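Local coordinates for protein cytochrome c552 (Thermochromatium tepidum, PDB 5ZE8) that binds five c-type hemes and probably transfers electrons at low potential in a thermophilic purple sulfur photosynthetic bacterium, at residues T135-Q140 and A152-D157; Y322-A327 and D341-D346; F165-E170 and K191-L196. One frame throughout, in Å; residues are numbered along the deposited sequence.

Contact 1: residues T135-Q140 and A152-D157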
loop_
_atom_site.group_PDB
_atom_site.type_symbol
_atom_site.label_atom_id
_atom_site.label_comp_id
_atom_site.label_asym_id
_atom_site.label_seq_id
_atom_site.Cartn_x
_atom_site.Cartn_y
_atom_site.Cartn_z
ATOM N N THR A 135 7.406 7.009 -19.269
ATOM C CA THR A 135 7.677 8.404 -18.829
ATOM C C THR A 135 6.536 8.840 -17.937
ATOM O O THR A 135 5.384 8.817 -18.361
ATOM C CB THR A 135 7.759 9.321 -20.033
ATOM O OG1 THR A 135 8.725 8.820 -20.988
ATOM C CG2 THR A 135 8.082 10.741 -19.635
ATOM N N TYR A 136 6.868 9.236 -16.743
ATOM C CA TYR A 136 5.872 9.715 -15.809
ATOM C C TYR A 136 5.517 11.186 -16.040
ATOM O O TYR A 136 6.382 12.053 -15.964
ATOM C CB TYR A 136 6.337 9.557 -14.415
ATOM C CG TYR A 136 5.348 9.965 -13.313
ATOM C CD1 TYR A 136 4.073 9.543 -13.319
ATOM C CD2 TYR A 136 5.730 10.839 -12.299
ATOM C CE1 TYR A 136 3.182 9.907 -12.332
ATOM C CE2 TYR A 136 4.837 11.222 -11.301
ATOM C CZ TYR A 136 3.537 10.737 -11.333
ATOM O OH TYR A 136 2.652 11.180 -10.359
ATOM N N ASN A 137 4.254 11.418 -16.355
ATOM C CA ASN A 137 3.708 12.791 -16.704
ATOM C C ASN A 137 3.112 13.547 -15.527
ATOM O O ASN A 137 2.752 14.703 -15.698
ATOM C CB ASN A 137 2.741 12.707 -17.842
ATOM C CG ASN A 137 3.415 12.182 -19.085
ATOM O OD1 ASN A 137 4.518 12.625 -19.415
ATOM N ND2 ASN A 137 2.794 11.229 -19.739
ATOM N N GLY A 138 2.969 12.907 -14.385
ATOM C CA GLY A 138 2.269 13.397 -13.244
ATOM C C GLY A 138 0.809 13.078 -13.295
ATOM O O GLY A 138 0.214 12.799 -14.347
ATOM N N ILE A 139 0.186 13.078 -12.132
ATOM C CA ILE A 139 -1.216 12.787 -12.063
ATOM C C ILE A 139 -2.158 13.912 -12.468
ATOM O O ILE A 139 -3.334 13.656 -12.699
ATOM C CB ILE A 139 -1.615 12.138 -10.703
ATOM C CG1 ILE A 139 -1.303 13.023 -9.559
ATOM C CG2 ILE A 139 -0.905 10.749 -10.560
ATOM C CD1 ILE A 139 -2.008 12.658 -8.282
ATOM N N GLN A 140 -1.700 15.166 -12.465
ATOM C CA GLN A 140 -2.616 16.265 -12.780
ATOM C C GLN A 140 -2.122 16.794 -14.106
ATOM O O GLN A 140 -0.935 17.217 -14.189
ATOM C CB GLN A 140 -2.455 17.386 -11.765
ATOM C CG GLN A 140 -3.318 18.610 -12.062
ATOM C CD GLN A 140 -2.719 19.962 -11.540
ATOM O OE1 GLN A 140 -1.894 20.686 -12.187
ATOM N NE2 GLN A 140 -3.173 20.314 -10.436
ATOM N N ALA A 152 -1.251 8.208 -16.076
ATOM C CA ALA A 152 -0.251 9.172 -15.680
ATOM C C ALA A 152 1.072 8.986 -16.415
ATOM O O ALA A 152 2.017 9.751 -16.163
ATOM C CB ALA A 152 -0.020 9.168 -14.184
ATOM N N TYR A 153 1.165 8.001 -17.314
ATOM C CA TYR A 153 2.380 7.699 -18.001
ATOM C C TYR A 153 2.251 7.649 -19.524
ATOM O O TYR A 153 1.217 7.259 -20.044
ATOM C CB TYR A 153 2.845 6.237 -17.614
ATOM C CG TYR A 153 3.195 6.130 -16.137
ATOM C CD1 TYR A 153 4.495 6.339 -15.698
ATOM C CD2 TYR A 153 2.279 5.754 -15.206
ATOM C CE1 TYR A 153 4.863 6.212 -14.355
ATOM C CE2 TYR A 153 2.594 5.660 -13.860
ATOM C CZ TYR A 153 3.869 5.918 -13.447
ATOM O OH TYR A 153 4.206 5.819 -12.090
ATOM N N ASP A 154 3.357 7.884 -20.226
ATOM C CA ASP A 154 3.511 7.407 -21.580
ATOM C C ASP A 154 3.945 5.951 -21.420
ATOM O O ASP A 154 4.855 5.648 -20.605
ATOM C CB ASP A 154 4.627 8.110 -22.334
ATOM C CG ASP A 154 4.389 9.594 -22.557
ATOM O OD1 ASP A 154 3.233 10.045 -22.497
ATOM O OD2 ASP A 154 5.419 10.266 -22.886
ATOM N N LEU A 155 3.308 5.104 -22.218
ATOM C CA LEU A 155 3.608 3.665 -22.175
ATOM C C LEU A 155 4.500 3.263 -23.340
ATOM O O LEU A 155 4.441 3.923 -24.394
ATOM C CB LEU A 155 2.306 2.879 -22.192
ATOM C CG LEU A 155 1.309 3.305 -21.126
ATOM C CD1 LEU A 155 0.008 2.557 -21.323
ATOM C CD2 LEU A 155 1.789 3.157 -19.677
ATOM N N SER A 156 5.220 2.143 -23.220
ATOM C CA SER A 156 6.132 1.699 -24.267
ATOM C C SER A 156 5.633 0.326 -24.755
ATOM O O SER A 156 4.949 -0.421 -23.983
ATOM C CB SER A 156 7.527 1.541 -23.716
ATOM O OG SER A 156 8.411 1.168 -24.791
ATOM N N ASP A 157 5.909 0.002 -26.005
ATOM C CA ASP A 157 5.821 -1.355 -26.443
ATOM C C ASP A 157 7.083 -2.203 -26.197
ATOM O O ASP A 157 7.127 -3.370 -26.620
ATOM C CB ASP A 157 5.404 -1.353 -27.913
ATOM C CG ASP A 157 6.496 -0.807 -28.814
ATOM O OD1 ASP A 157 7.507 -0.304 -28.284
ATOM O OD2 ASP A 157 6.346 -0.880 -30.063
HETATM O O HOH W 1 7.707 9.200 -23.567
HETATM O O HOH W 2 5.613 12.701 -21.843
#
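Thr135 and Asp154 make the hydrogen-bonded pair of a small two-stranded antiparallel sheet, and Tyr136 with Tyr153 makes the adjoining non-hydrogen-bonded pair. Backbone bonds set this register. Asp154 N reaches Thr135 O at 2.9 Å, and Thr135 N returns the bond to Asp154 O at 3.2 Å. Past the end of the first strand, Asn137 N bonds Ala152 O at 2.8 Å, so the pairing outlasts the strand by one residue.

A second group of contacts is polar and centres on the Asp154 carboxylate, on the face that carries Thr135. Asn137 ND2 donates to Asp154 OD1 at 3.0 Å; the acceptor lies near the amide plane, but the donor stands above the carboxylate plane, the two flat groups being turned 62° apart. The other oxygen is bridged by water: one molecule donates to Asp154 OD2 at 2.6 Å and also meets Thr135 OG1, while another donates both to Asp154 OD2, at 2.7 Å, and to Asn137 OD1. The carboxylate thus accepts three bonds.

On the other face the contact is apolar. Tyr136 has CG anti to its own N (chi1 -177°), which carries CD1 over the rim of one face of the Tyr153 ring, 3.6 Å from CE1 of Tyr153. The rings meet obliquely, planes at 42°. Farther out, Tyr136 CE1 packs on Ala152 CB at 3.8 Å, and Gly138 N sits over the centre of the Tyr136 ring.

Both tyrosines lie against Gln218 of helix 216-220. Tyr153 OH is hydrogen-bonded to Asp223 O and Gly227 N, which fixes the ring near a bound heme c; thus one side of the sheet faces the heme-bearing body while Thr135 and Asp154 lie exposed.

Contact 2: residues Y322-A327 and D341-D346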
loop_
_atom_site.group_PDB
_atom_site.type_symbol
_atom_site.label_atom_id
_atom_site.label_comp_id
_atom_site.label_asym_id
_atom_site.label_seq_id
_atom_site.Cartn_x
_atom_site.Cartn_y
_atom_site.Cartn_z
ATOM N N TYR A 322 -4.292 1.634 16.615
ATOM C CA TYR A 322 -4.718 2.086 17.937
ATOM C C TYR A 322 -3.804 1.520 18.984
ATOM O O TYR A 322 -3.273 0.456 18.765
ATOM C CB TYR A 322 -6.163 1.741 18.235
ATOM C CG TYR A 322 -6.620 0.316 18.256
ATOM C CD1 TYR A 322 -6.424 -0.486 19.364
ATOM C CD2 TYR A 322 -7.238 -0.292 17.163
ATOM C CE1 TYR A 322 -6.860 -1.806 19.384
ATOM C CE2 TYR A 322 -7.727 -1.588 17.188
ATOM C CZ TYR A 322 -7.487 -2.366 18.303
ATOM O OH TYR A 322 -7.917 -3.666 18.323
ATOM N N LEU A 323 -3.669 2.288 20.095
ATOM C CA LEU A 323 -2.847 1.947 21.230
ATOM C C LEU A 323 -3.754 1.412 22.332
ATOM O O LEU A 323 -4.712 2.036 22.660
ATOM C CB LEU A 323 -2.117 3.156 21.751
ATOM C CG LEU A 323 -1.547 3.022 23.160
ATOM C CD1 LEU A 323 -0.361 2.006 23.145
ATOM C CD2 LEU A 323 -1.063 4.336 23.605
ATOM N N LYS A 324 -3.433 0.255 22.880
ATOM C CA LYS A 324 -4.022 -0.218 24.138
ATOM C C LYS A 324 -2.942 -0.208 25.214
ATOM O O LYS A 324 -1.949 -0.852 25.057
ATOM C CB LYS A 324 -4.532 -1.602 23.975
ATOM C CG LYS A 324 -5.661 -1.720 23.011
ATOM C CD LYS A 324 -6.994 -1.208 23.592
ATOM C CE LYS A 324 -7.627 -2.123 24.637
ATOM N NZ LYS A 324 -7.927 -3.459 24.133
ATOM N N LEU A 325 -3.207 0.469 26.301
ATOM C CA LEU A 325 -2.321 0.549 27.434
ATOM C C LEU A 325 -3.101 0.070 28.653
ATOM O O LEU A 325 -4.179 0.573 28.963
ATOM C CB LEU A 325 -1.788 1.950 27.712
ATOM C CG LEU A 325 -0.722 2.221 28.766
ATOM C CD1 LEU A 325 0.552 1.499 28.293
ATOM C CD2 LEU A 325 -0.481 3.714 28.948
ATOM N N THR A 326 -2.518 -0.909 29.333
ATOM C CA THR A 326 -3.292 -1.643 30.361
ATOM C C THR A 326 -2.376 -1.848 31.563
ATOM O O THR A 326 -1.259 -2.205 31.415
ATOM C CB THR A 326 -3.806 -2.985 29.852
ATOM O OG1 THR A 326 -4.518 -2.876 28.593
ATOM C CG2 THR A 326 -4.755 -3.672 30.854
ATOM N N ALA A 327 -2.928 -1.685 32.782
ATOM C CA ALA A 327 -2.189 -1.931 34.019
ATOM C C ALA A 327 -2.833 -3.109 34.724
ATOM O O ALA A 327 -4.067 -3.247 34.755
ATOM C CB ALA A 327 -2.205 -0.755 34.932
ATOM N N ASP A 341 -13.092 -0.118 25.557
ATOM C CA ASP A 341 -13.268 -0.839 24.295
ATOM C C ASP A 341 -12.308 -0.190 23.225
ATOM O O ASP A 341 -11.077 -0.225 23.388
ATOM C CB ASP A 341 -14.729 -0.748 23.797
ATOM C CG ASP A 341 -15.771 -1.111 24.843
ATOM O OD1 ASP A 341 -15.521 -0.907 26.056
ATOM O OD2 ASP A 341 -16.884 -1.557 24.443
ATOM N N HIS A 342 -12.865 0.301 22.121
ATOM C CA HIS A 342 -12.026 0.783 20.961
ATOM C C HIS A 342 -11.633 2.217 21.246
ATOM O O HIS A 342 -12.524 3.051 21.554
ATOM C CB HIS A 342 -12.792 0.685 19.670
ATOM C CG HIS A 342 -11.939 0.752 18.440
ATOM N ND1 HIS A 342 -11.378 1.923 17.991
ATOM C CD2 HIS A 342 -11.612 -0.201 17.535
ATOM C CE1 HIS A 342 -10.705 1.686 16.878
ATOM N NE2 HIS A 342 -10.797 0.396 16.595
ATOM N N PRO A 343 -10.351 2.554 21.110
ATOM C CA PRO A 343 -9.891 3.880 21.328
ATOM C C PRO A 343 -10.554 4.927 20.493
ATOM O O PRO A 343 -10.623 6.049 20.923
ATOM C CB PRO A 343 -8.370 3.792 21.080
ATOM C CG PRO A 343 -8.087 2.349 21.428
ATOM C CD PRO A 343 -9.217 1.636 20.855
ATOM N N SER A 344 -11.053 4.590 19.296
ATOM C CA SER A 344 -11.782 5.609 18.529
ATOM C C SER A 344 -12.897 6.285 19.305
ATOM O O SER A 344 -13.192 7.442 19.099
ATOM C CB SER A 344 -12.322 5.031 17.221
ATOM O OG SER A 344 -13.339 4.067 17.390
ATOM N N LYS A 345 -13.539 5.497 20.134
ATOM C CA LYS A 345 -14.628 5.951 21.042
ATOM C C LYS A 345 -14.185 6.250 22.444
ATOM O O LYS A 345 -14.746 7.116 23.092
ATOM C CB LYS A 345 -15.655 4.861 21.121
ATOM C CG LYS A 345 -16.345 4.531 19.777
ATOM C CD LYS A 345 -17.564 3.669 19.905
ATOM C CE LYS A 345 -18.135 3.502 18.508
ATOM N NZ LYS A 345 -19.344 2.669 18.610
ATOM N N ASP A 346 -13.242 5.502 22.966
ATOM C CA ASP A 346 -12.840 5.686 24.365
ATOM C C ASP A 346 -11.584 6.431 24.672
ATOM O O ASP A 346 -11.434 6.853 25.784
ATOM C CB ASP A 346 -12.740 4.321 25.003
ATOM C CG ASP A 346 -14.093 3.639 25.125
ATOM O OD1 ASP A 346 -15.144 4.276 25.027
ATOM O OD2 ASP A 346 -14.080 2.427 25.390
#
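Tyr322 and Pro343 bring the extended backbone of strand 320-328 to within 6.4 Å, CA to CA, of the first turn of the short helix 343-346. The strand belongs to a six-stranded antiparallel sheet, and the helix is N-capped by His342, just before it, whose ND1 accepts from Ser344 N at 3.0 Å with the donor close to the ring plane. His342 O adds to the helix start by accepting from both Lys345 N and Asp346 N.

The segments meet through apolar and ring surfaces, without a hydrogen bond between them. Pro343 carries most of the contact. Pro343 CG lies 3.8 Å from Tyr322 CB. The same Pro343 CG is 3.6 Å from Leu323 O, a carbonyl oxygen that Asn338 ND2 bonds, while Pro343 CD lies 3.8 Å from Tyr322 CD1. Tyr322 presents this surface because its CG lies between backbone N and carbonyl carbon (chi1 61°), lifting the ring off the strand towards the helix start.

The His342 ring approaches from the same side of the Tyr322 ring plane, farther along at CD2 and CE2. His342 NE2 touches Tyr322 CD2 at 3.7 Å and CE2 equally closely, the two ring planes being inclined at 54° in an oblique meeting. Since ND1 serves as an acceptor, a neutral imidazole is likely. Tyr403 of strand 397-405 also meets the Tyr322 ring, and Tyr351 of strand 351-357 meets the His342 ring.

Lys324 fills in along the strand. Its CG lies in plane at the edge of the Tyr322 ring, and bends at chi2, chi3 and chi4 fold the rest of the chain over, so that Lys324 CE comes 4.1 Å from Asp341 O. The turn closes on itself where Asp341 N donates to Asp346 OD2 at 2.7 Å, an almost straight bond of 169°.

Contact 3: residues F165-E170 and K191-L196. With HEC (heme c), chain B; SO4 (sulfate ion), chain G.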
loop_
_atom_site.group_PDB
_atom_site.type_symbol
_atom_site.label_atom_id
_atom_site.label_comp_id
_atom_site.label_asym_id
_atom_site.label_seq_id
_atom_site.Cartn_x
_atom_site.Cartn_y
_atom_site.Cartn_z
ATOM N N PHE A 165 20.761 -3.431 -21.527
ATOM C CA PHE A 165 21.948 -4.107 -22.055
ATOM C C PHE A 165 22.690 -3.191 -23.021
ATOM O O PHE A 165 22.500 -3.275 -24.258
ATOM C CB PHE A 165 21.471 -5.378 -22.742
ATOM C CG PHE A 165 20.827 -6.327 -21.785
ATOM C CD1 PHE A 165 21.553 -7.052 -20.978
ATOM C CD2 PHE A 165 19.430 -6.440 -21.732
ATOM C CE1 PHE A 165 21.026 -7.887 -20.040
ATOM C CE2 PHE A 165 18.869 -7.247 -20.801
ATOM C CZ PHE A 165 19.656 -7.953 -19.913
ATOM N N PRO A 166 23.457 -2.240 -22.482
ATOM C CA PRO A 166 24.156 -1.273 -23.295
ATOM C C PRO A 166 25.362 -1.991 -23.876
ATOM O O PRO A 166 26.449 -1.999 -23.299
ATOM C CB PRO A 166 24.504 -0.185 -22.269
ATOM C CG PRO A 166 24.667 -1.000 -20.955
ATOM C CD PRO A 166 23.464 -1.850 -21.058
ATOM N N ARG A 167 25.144 -2.549 -25.027
ATOM C CA ARG A 167 26.155 -3.370 -25.635
ATOM C C ARG A 167 26.541 -2.866 -27.006
ATOM O O ARG A 167 27.096 -3.636 -27.776
ATOM C CB ARG A 167 25.685 -4.854 -25.632
ATOM C CG ARG A 167 25.655 -5.449 -24.214
ATOM C CD ARG A 167 25.384 -6.954 -24.128
ATOM N NE ARG A 167 25.298 -7.327 -22.727
ATOM C CZ ARG A 167 24.854 -8.497 -22.277
ATOM N NH1 ARG A 167 24.450 -9.420 -23.131
ATOM N NH2 ARG A 167 24.794 -8.722 -20.962
ATOM N N GLU A 168 26.221 -1.604 -27.319
ATOM C CA GLU A 168 26.560 -1.072 -28.632
ATOM C C GLU A 168 28.097 -1.094 -28.841
ATOM O O GLU A 168 28.628 -1.607 -29.879
ATOM C CB GLU A 168 25.963 0.307 -28.821
ATOM C CG GLU A 168 26.472 1.009 -30.063
ATOM C CD GLU A 168 25.633 0.793 -31.276
ATOM O OE1 GLU A 168 25.422 -0.391 -31.662
ATOM O OE2 GLU A 168 25.216 1.831 -31.848
ATOM N N LEU A 169 28.854 -0.692 -27.834
ATOM C CA LEU A 169 30.309 -0.720 -28.009
ATOM C C LEU A 169 30.817 -2.103 -28.388
ATOM O O LEU A 169 31.654 -2.220 -29.309
ATOM C CB LEU A 169 31.047 -0.178 -26.783
ATOM C CG LEU A 169 32.566 -0.159 -26.983
ATOM C CD1 LEU A 169 32.876 0.747 -28.190
ATOM C CD2 LEU A 169 33.224 0.346 -25.717
ATOM N N GLU A 170 30.306 -3.152 -27.737
ATOM C CA GLU A 170 30.714 -4.548 -28.046
ATOM C C GLU A 170 30.349 -4.952 -29.478
ATOM O O GLU A 170 31.094 -5.723 -30.144
ATOM C CB GLU A 170 30.087 -5.531 -26.991
ATOM C CG GLU A 170 30.087 -7.040 -27.315
ATOM C CD GLU A 170 29.114 -7.886 -26.452
ATOM O OE1 GLU A 170 28.953 -9.098 -26.766
ATOM O OE2 GLU A 170 28.499 -7.363 -25.480
ATOM N N LYS A 191 22.031 -17.270 -18.922
ATOM C CA LYS A 191 20.759 -17.714 -19.504
ATOM C C LYS A 191 20.541 -17.135 -20.854
ATOM O O LYS A 191 21.145 -16.100 -21.160
ATOM C CB LYS A 191 19.575 -17.386 -18.618
ATOM C CG LYS A 191 19.594 -18.126 -17.269
ATOM C CD LYS A 191 18.395 -17.741 -16.419
ATOM C CE LYS A 191 18.424 -16.237 -16.123
ATOM N NZ LYS A 191 17.922 -15.864 -14.772
ATOM N N PRO A 192 19.752 -17.835 -21.723
ATOM C CA PRO A 192 19.433 -17.215 -22.959
ATOM C C PRO A 192 18.787 -15.854 -22.645
ATOM O O PRO A 192 18.055 -15.743 -21.678
ATOM C CB PRO A 192 18.457 -18.181 -23.666
ATOM C CG PRO A 192 18.646 -19.480 -22.949
ATOM C CD PRO A 192 18.985 -19.078 -21.509
ATOM N N ASN A 193 19.072 -14.912 -23.509
ATOM C CA ASN A 193 18.685 -13.482 -23.283
ATOM C C ASN A 193 17.827 -13.046 -24.424
ATOM O O ASN A 193 18.334 -12.742 -25.520
ATOM C CB ASN A 193 19.923 -12.611 -23.118
ATOM C CG ASN A 193 19.558 -11.175 -22.695
ATOM O OD1 ASN A 193 18.422 -10.779 -22.843
ATOM N ND2 ASN A 193 20.479 -10.499 -22.087
ATOM N N PRO A 194 16.477 -12.947 -24.211
ATOM C CA PRO A 194 15.564 -12.544 -25.234
ATOM C C PRO A 194 15.412 -11.006 -25.398
ATOM O O PRO A 194 14.604 -10.577 -26.186
ATOM C CB PRO A 194 14.245 -13.071 -24.689
ATOM C CG PRO A 194 14.370 -12.866 -23.182
ATOM C CD PRO A 194 15.805 -13.145 -22.881
ATOM N N HIS A 195 16.211 -10.267 -24.626
ATOM C CA HIS A 195 16.154 -8.817 -24.564
ATOM C C HIS A 195 17.218 -8.135 -25.466
ATOM O O HIS A 195 17.380 -6.913 -25.358
ATOM C CB HIS A 195 16.367 -8.348 -23.153
ATOM C CG HIS A 195 15.489 -8.998 -22.138
ATOM N ND1 HIS A 195 14.118 -8.950 -22.243
ATOM C CD2 HIS A 195 15.777 -9.621 -20.963
ATOM C CE1 HIS A 195 13.616 -9.599 -21.197
ATOM N NE2 HIS A 195 14.588 -9.977 -20.397
ATOM N N LEU A 196 17.797 -8.864 -26.433
ATOM C CA LEU A 196 18.935 -8.344 -27.267
ATOM C C LEU A 196 18.584 -8.215 -28.726
ATOM O O LEU A 196 19.481 -8.262 -29.622
ATOM C CB LEU A 196 20.140 -9.239 -27.149
ATOM C CG LEU A 196 20.675 -9.447 -25.745
ATOM C CD1 LEU A 196 21.859 -10.401 -25.669
ATOM C CD2 LEU A 196 20.981 -8.091 -25.138
HETATM FE FE HEC B . 14.424 -10.874 -18.514
HETATM C CHA HEC B . 17.185 -9.193 -17.354
HETATM C CHB HEC B . 12.393 -8.362 -17.392
HETATM C CHC HEC B . 11.642 -12.586 -19.583
HETATM C CHD HEC B . 16.374 -13.480 -19.540
HETATM N NA HEC B . 14.718 -9.102 -17.626
HETATM C C1A HEC B . 15.950 -8.590 -17.243
HETATM C C2A HEC B . 15.787 -7.304 -16.651
HETATM C C3A HEC B . 14.427 -7.064 -16.621
HETATM C C4A HEC B . 13.755 -8.161 -17.254
HETATM C CMA HEC B . 13.727 -5.812 -16.112
HETATM C CAA HEC B . 16.877 -6.464 -16.046
HETATM C CBA HEC B . 17.810 -5.766 -17.044
HETATM C CGA HEC B . 18.617 -4.800 -16.189
HETATM O O1A HEC B . 19.595 -5.213 -15.558
HETATM O O2A HEC B . 18.412 -3.569 -16.202
HETATM N NB HEC B . 12.398 -10.517 -18.498
HETATM C C1B HEC B . 11.786 -9.423 -17.964
HETATM C C2B HEC B . 10.394 -9.581 -18.098
HETATM C C3B HEC B . 10.110 -10.766 -18.681
HETATM C C4B HEC B . 11.455 -11.336 -18.960
HETATM C CMB HEC B . 9.437 -8.496 -17.525
HETATM C CAB HEC B . 8.792 -11.273 -19.193
HETATM C CBB HEC B . 7.991 -10.402 -20.011
HETATM N NC HEC B . 14.103 -12.693 -19.418
HETATM C C1C HEC B . 12.855 -13.186 -19.777
HETATM C C2C HEC B . 13.005 -14.521 -20.256
HETATM C C3C HEC B . 14.361 -14.836 -20.204
HETATM C C4C HEC B . 15.031 -13.676 -19.719
HETATM C CMC HEC B . 11.818 -15.413 -20.572
HETATM C CAC HEC B . 15.084 -16.113 -20.559
HETATM C CBC HEC B . 14.732 -16.842 -21.670
HETATM N ND HEC B . 16.317 -11.236 -18.441
HETATM C C1D HEC B . 16.936 -12.375 -18.931
HETATM C C2D HEC B . 18.359 -12.306 -18.679
HETATM C C3D HEC B . 18.604 -11.132 -18.086
HETATM C C4D HEC B . 17.280 -10.455 -17.943
HETATM C CMD HEC B . 19.410 -13.363 -19.033
HETATM C CAD HEC B . 19.928 -10.634 -17.560
HETATM C CBD HEC B . 20.120 -10.955 -16.078
HETATM C CGD HEC B . 19.663 -12.240 -15.458
HETATM O O1D HEC B . 20.345 -13.294 -15.666
HETATM O O2D HEC B . 18.627 -12.222 -14.722
HETATM S S SO4 G . 23.875 -11.981 -20.390
HETATM O O1 SO4 G . 25.326 -11.767 -20.773
HETATM O O2 SO4 G . 23.106 -11.993 -21.666
HETATM O O3 SO4 G . 23.613 -13.260 -19.595
HETATM O O4 SO4 G . 23.539 -10.771 -19.597
#
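Phe165 presents one ring face to Asn193, whose ND2 stands over it near the rim, 3.4 Å from Phe165 CE1. Ring and amide planes are 72° apart, so the amide is upended on the ring. With chi1 at -172°, the Asn193 amide swings away from the backbone N and reaches the phenyl ring; its OD1 accepts from His195 N at 2.9 Å, an Asx turn that fixes the amide's rotation.

The phenyl and imidazole rings meet rim to rim, their planes nearly parallel (12°) and neither over the other's face. The closest approach of the two side chains is Phe165 CE2 to His195 CB, 3.6 Å. Phe165 CZ abuts the propionate carbon HEC CAD. His195 NE2 binds the iron atom HEC FE at 2.1 Å, and His49 is the other axial ligand, making a six-coordinate, bis-histidine heme c as in many multiheme cytochromes. Leu196 crosses Phe165 at about a right angle, Leu196 CD2 lying 3.7 Å from Phe165 CB.

The Arg167 chain, extended from CG to NE, brings a guanidinium face over Phe165 CD1. Its NH2 donates to SO4 O4 at 2.8 Å and NH1 to SO4 O2, an oxygen that also accepts from Asn193 ND2 at 3.1 Å. The sulfate, probably from the crystallisation liquor, therefore bridges the segments. Putting an alanine at Phe165 would probably open a gap beside the heme propionate and leave Asn193 ND2 without the ring face beneath it and His195 CB without its neighbour.

Residues 165-167 lead into the exposed helix 168-173, and Ile163 and Gly164 hydrogen-bond to the heme through their backbone N atoms. Met212 of strand 212-214 touches both Phe165 and His195, His195 ND1 is bonded to Leu210 O, and Pro192 and Pro194 pack on strand 200-202.

Along the chain they run in the order contact 1, contact 3, contact 2. Contacts 1 and 3 lie on the same side of the chain's centre, with centres about 26 Å apart and nearest atoms about 10 Å apart. Contact 2 is on the opposite side, centred about 44 Å from contact 1 and about 58 Å from contact 3. They share no strand or helix: 133-136 and 153-155 form a two-stranded sheet, contact 3 joins the start of helix 168-173 to the loop before strand 200-202, and 320-328 belongs to the six-stranded sheet. Contact 1 lies against the heme-bearing part and contact 3 belongs to it, supplying an iron ligand; contact 2 joins elements of the beta-rich C-terminal part.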